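Local coordinates for protein superoxide dismutase (Acidilobus saccharovorans, PDB 4FFK) that probably catalyses the dismutation of superoxide to dioxygen and hydrogen peroxide at a protein-bound iron(III) ion, at residues A[93-98]-A[197-202]. Sequence-based numbering, arbitrary orientation.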
ATOM      1  N   THR A  93      21.393  -2.218   4.113  1.00 22.69           N
ATOM      2  CA  THR A  93      22.603  -1.716   4.737  1.00 25.59           C
ATOM      3  C   THR A  93      22.572  -1.860   6.263  1.00 24.71           C
ATOM      4  O   THR A  93      23.534  -2.343   6.860  1.00 26.37           O
ATOM      5  CB  THR A  93      22.839  -0.299   4.355  1.00 22.68           C
ATOM      6  OG1 THR A  93      22.969  -0.252   2.934  1.00 23.09           O
ATOM      7  CG2 THR A  93      24.114   0.191   5.034  1.00 27.46           C
ATOM      8  N   LEU A  94      21.467  -1.450   6.870  1.00 25.30           N
ATOM      9  CA  LEU A  94      21.225  -1.645   8.308  1.00 25.48           C
ATOM     10  C   LEU A  94      21.250  -3.110   8.662  1.00 25.56           C
ATOM     11  O   LEU A  94      21.983  -3.559   9.591  1.00 27.78           O
ATOM     12  CB  LEU A  94      19.865  -1.056   8.676  1.00 25.09           C
ATOM     13  CG  LEU A  94      19.441  -1.130  10.132  1.00 24.68           C
ATOM     14  CD1 LEU A  94      20.512  -0.470  11.001  1.00 24.24           C
ATOM     15  CD2 LEU A  94      18.103  -0.399  10.286  1.00 22.44           C
ATOM     16  N   TYR A  95      20.440  -3.876   7.959  1.00 24.08           N
ATOM     17  CA  TYR A  95      20.365  -5.303   8.194  1.00 24.53           C
ATOM     18  C   TYR A  95      21.754  -5.966   8.298  1.00 25.80           C
ATOM     19  O   TYR A  95      21.993  -6.685   9.249  1.00 25.92           O
ATOM     20  CB  TYR A  95      19.625  -5.907   7.040  1.00 24.41           C
ATOM     21  CG  TYR A  95      19.421  -7.376   7.070  1.00 23.66           C
ATOM     22  CD1 TYR A  95      19.878  -8.161   6.025  1.00 23.71           C
ATOM     23  CD2 TYR A  95      18.626  -7.971   8.075  1.00 22.11           C
ATOM     24  CE1 TYR A  95      19.646  -9.485   5.995  1.00 24.10           C
ATOM     25  CE2 TYR A  95      18.349  -9.304   8.020  1.00 22.42           C
ATOM     26  CZ  TYR A  95      18.907 -10.058   7.007  1.00 21.40           C
ATOM     27  OH  TYR A  95      18.657 -11.373   6.951  1.00 21.73           O
ATOM     28  N   TRP A  96      22.625  -5.741   7.320  1.00 24.39           N
ATOM     29  CA  TRP A  96      23.971  -6.384   7.398  1.00 25.62           C
ATOM     30  C   TRP A  96      24.742  -5.937   8.597  1.00 26.85           C
ATOM     31  O   TRP A  96      25.455  -6.760   9.204  1.00 28.14           O
ATOM     32  CB  TRP A  96      24.806  -6.073   6.176  1.00 25.94           C
ATOM     33  CG  TRP A  96      24.104  -6.241   4.893  1.00 24.24           C
ATOM     34  CD1 TRP A  96      23.975  -5.302   3.915  1.00 22.55           C
ATOM     35  CD2 TRP A  96      23.485  -7.419   4.411  1.00 22.79           C
ATOM     36  NE1 TRP A  96      23.347  -5.832   2.841  1.00 23.88           N
ATOM     37  CE2 TRP A  96      22.992  -7.118   3.111  1.00 23.94           C
ATOM     38  CE3 TRP A  96      23.256  -8.690   4.942  1.00 20.64           C
ATOM     39  CZ2 TRP A  96      22.296  -8.048   2.348  1.00 25.34           C
ATOM     40  CZ3 TRP A  96      22.578  -9.624   4.165  1.00 24.45           C
ATOM     41  CH2 TRP A  96      22.102  -9.280   2.885  1.00 26.24           C
ATOM     42  N   LEU A  97      24.658  -4.646   8.900  1.00 27.88           N
ATOM     43  CA  LEU A  97      25.418  -4.021  10.001  1.00 27.82           C
ATOM     44  C   LEU A  97      24.946  -4.548  11.342  1.00 29.95           C
ATOM     45  O   LEU A  97      25.724  -4.658  12.332  1.00 30.62           O
ATOM     46  CB  LEU A  97      25.308  -2.501   9.944  1.00 28.09           C
ATOM     47  CG  LEU A  97      26.058  -1.840   8.775  1.00 28.83           C
ATOM     48  CD1 LEU A  97      25.634  -0.364   8.715  1.00 29.36           C
ATOM     49  CD2 LEU A  97      27.646  -1.977   8.941  1.00 31.61           C
ATOM     50  N   ASN A  98      23.686  -4.921  11.388  1.00 27.06           N
ATOM     51  CA  ASN A  98      23.080  -5.389  12.593  1.00 28.89           C
ATOM     52  C   ASN A  98      23.451  -6.838  12.946  1.00 27.68           C
ATOM     53  O   ASN A  98      23.006  -7.334  13.945  1.00 28.27           O
ATOM     54  CB  ASN A  98      21.559  -5.401  12.428  1.00 29.14           C
ATOM     55  CG  ASN A  98      20.925  -4.019  12.468  1.00 30.20           C
ATOM     56  OD1 ASN A  98      19.822  -3.843  11.931  1.00 27.94           O
ATOM     57  ND2 ASN A  98      21.565  -3.050  13.142  1.00 29.10           N
ATOM     58  N   ASP A 197      13.688 -16.502  14.585  1.00 25.24           N
ATOM     59  CA  ASP A 197      14.135 -17.078  15.884  1.00 26.32           C
ATOM     60  C   ASP A 197      15.637 -17.216  15.931  1.00 26.68           C
ATOM     61  O   ASP A 197      16.257 -16.835  16.930  1.00 26.69           O
ATOM     62  CB  ASP A 197      13.476 -18.446  16.102  1.00 24.93           C
ATOM     63  CG  ASP A 197      12.041 -18.340  16.503  1.00 28.01           C
ATOM     64  OD1 ASP A 197      11.557 -17.220  16.786  1.00 26.92           O
ATOM     65  OD2 ASP A 197      11.369 -19.396  16.566  1.00 27.84           O
ATOM     66  N   SER A 198      16.255 -17.708  14.854  1.00 27.24           N
ATOM     67  CA  SER A 198      17.705 -17.890  14.834  1.00 27.68           C
ATOM     68  C   SER A 198      18.452 -16.597  14.606  1.00 28.91           C
ATOM     69  O   SER A 198      19.572 -16.412  15.054  1.00 28.44           O
ATOM     70  CB  SER A 198      18.150 -18.895  13.754  1.00 29.00           C
ATOM     71  OG  SER A 198      17.241 -19.954  13.594  1.00 33.40           O
ATOM     72  N   TRP A 199      17.811 -15.679  13.880  1.00 27.60           N
ATOM     73  CA  TRP A 199      18.452 -14.425  13.568  1.00 26.84           C
ATOM     74  C   TRP A 199      18.879 -13.692  14.827  1.00 26.47           C
ATOM     75  O   TRP A 199      19.901 -13.030  14.837  1.00 27.16           O
ATOM     76  CB  TRP A 199      17.484 -13.593  12.688  1.00 26.32           C
ATOM     77  CG  TRP A 199      17.861 -12.136  12.584  1.00 25.57           C
ATOM     78  CD1 TRP A 199      18.738 -11.554  11.683  1.00 22.09           C
ATOM     79  CD2 TRP A 199      17.330 -11.082  13.364  1.00 26.24           C
ATOM     80  NE1 TRP A 199      18.795 -10.203  11.919  1.00 22.23           N
ATOM     81  CE2 TRP A 199      17.932  -9.886  12.927  1.00 23.78           C
ATOM     82  CE3 TRP A 199      16.409 -11.025  14.419  1.00 22.32           C
ATOM     83  CZ2 TRP A 199      17.642  -8.613  13.510  1.00 23.81           C
ATOM     84  CZ3 TRP A 199      16.145  -9.782  15.010  1.00 24.27           C
ATOM     85  CH2 TRP A 199      16.755  -8.580  14.532  1.00 23.90           C
ATOM     86  N   TRP A 200      18.145 -13.884  15.919  1.00 28.31           N
ATOM     87  CA  TRP A 200      18.551 -13.352  17.236  1.00 28.96           C
ATOM     88  C   TRP A 200      19.992 -13.603  17.589  1.00 29.64           C
ATOM     89  O   TRP A 200      20.641 -12.739  18.201  1.00 29.86           O
ATOM     90  CB  TRP A 200      17.629 -13.849  18.354  1.00 28.71           C
ATOM     91  CG  TRP A 200      16.237 -13.268  18.217  1.00 26.10           C
ATOM     92  CD1 TRP A 200      15.196 -13.843  17.618  1.00 27.60           C
ATOM     93  CD2 TRP A 200      15.813 -11.951  18.586  1.00 27.00           C
ATOM     94  NE1 TRP A 200      14.102 -13.016  17.642  1.00 29.08           N
ATOM     95  CE2 TRP A 200      14.471 -11.827  18.196  1.00 26.67           C
ATOM     96  CE3 TRP A 200      16.458 -10.850  19.142  1.00 26.31           C
ATOM     97  CZ2 TRP A 200      13.742 -10.665  18.408  1.00 26.05           C
ATOM     98  CZ3 TRP A 200      15.724  -9.697  19.381  1.00 27.14           C
ATOM     99  CH2 TRP A 200      14.394  -9.620  19.009  1.00 24.51           C
ATOM    100  N   ASP A 201      20.503 -14.754  17.168  1.00 29.93           N
ATOM    101  CA  ASP A 201      21.889 -15.149  17.504  1.00 30.88           C
ATOM    102  C   ASP A 201      22.948 -14.456  16.682  1.00 30.97           C
ATOM    103  O   ASP A 201      24.151 -14.650  16.913  1.00 29.32           O
ATOM    104  CB  ASP A 201      22.054 -16.656  17.359  1.00 30.69           C
ATOM    105  CG  ASP A 201      21.140 -17.409  18.301  1.00 33.01           C
ATOM    106  OD1 ASP A 201      20.856 -16.853  19.367  1.00 35.63           O
ATOM    107  OD2 ASP A 201      20.680 -18.512  17.969  1.00 38.14           O
ATOM    108  N   LEU A 202      22.509 -13.689  15.679  1.00 28.73           N
ATOM    109  CA  LEU A 202      23.438 -12.963  14.841  1.00 29.83           C
ATOM    110  C   LEU A 202      23.510 -11.506  15.195  1.00 29.24           C
ATOM    111  O   LEU A 202      24.363 -10.780  14.682  1.00 31.94           O
ATOM    112  CB  LEU A 202      22.998 -13.094  13.393  1.00 28.41           C
ATOM    113  CG  LEU A 202      23.115 -14.482  12.775  1.00 31.24           C
ATOM    114  CD1 LEU A 202      22.836 -14.383  11.330  1.00 27.48           C
ATOM    115  CD2 LEU A 202      24.575 -14.975  12.991  1.00 24.29           C
TER
HETATM  116  O   HOH W   1      19.857  -7.783  11.017  1.00 26.64           O
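Tyr95 reaches the pyrrole end of the Trp199 indole obliquely, CE2 lying 4.0 Å from NE1. The planes differ by only 9°, but the rings are displaced laterally, with little of one over the other; the phenol and five-membered-ring centroids are 6.0 Å apart. Both side chains run out from their helices with CG anti to the backbone N (chi1 -180° for Tyr95, 165° for Trp199), which carries the rings into the gap between the two helices. A water completes the join: it accepts a hydrogen bond from Trp199 NE1 at 2.8 Å, lying in the indole plane at the ring edge, and donates one to the carbonyl O of Tyr95 at 3.0 Å. The indole N-H is thereby satisfied, and the water links the indole to the Tyr95 backbone. On its other flank the Tyr95 ring places CD1 3.5 Å above a face of the Trp96 indole, toward its rim, while its OH hydrogen-bonds to Tyr195. Further along, Asn98 O and Leu202 O, both backbone carbonyl oxygens, lie 3.8 Å apart; the Asn98 amide turns elsewhere, ND2 to Asp207 and Leu174 and OD1 to Ala176 N. The side chain of Tyr95 lies about 6 Å from the iron bound by His43, His92, Asp178 and His182, and Trp96 meets His43 edge-to-face. Aromatic side chains packed close to the metal, where the alpha-hairpin and C-terminal domains meet, are characteristic of iron/manganese superoxide dismutases.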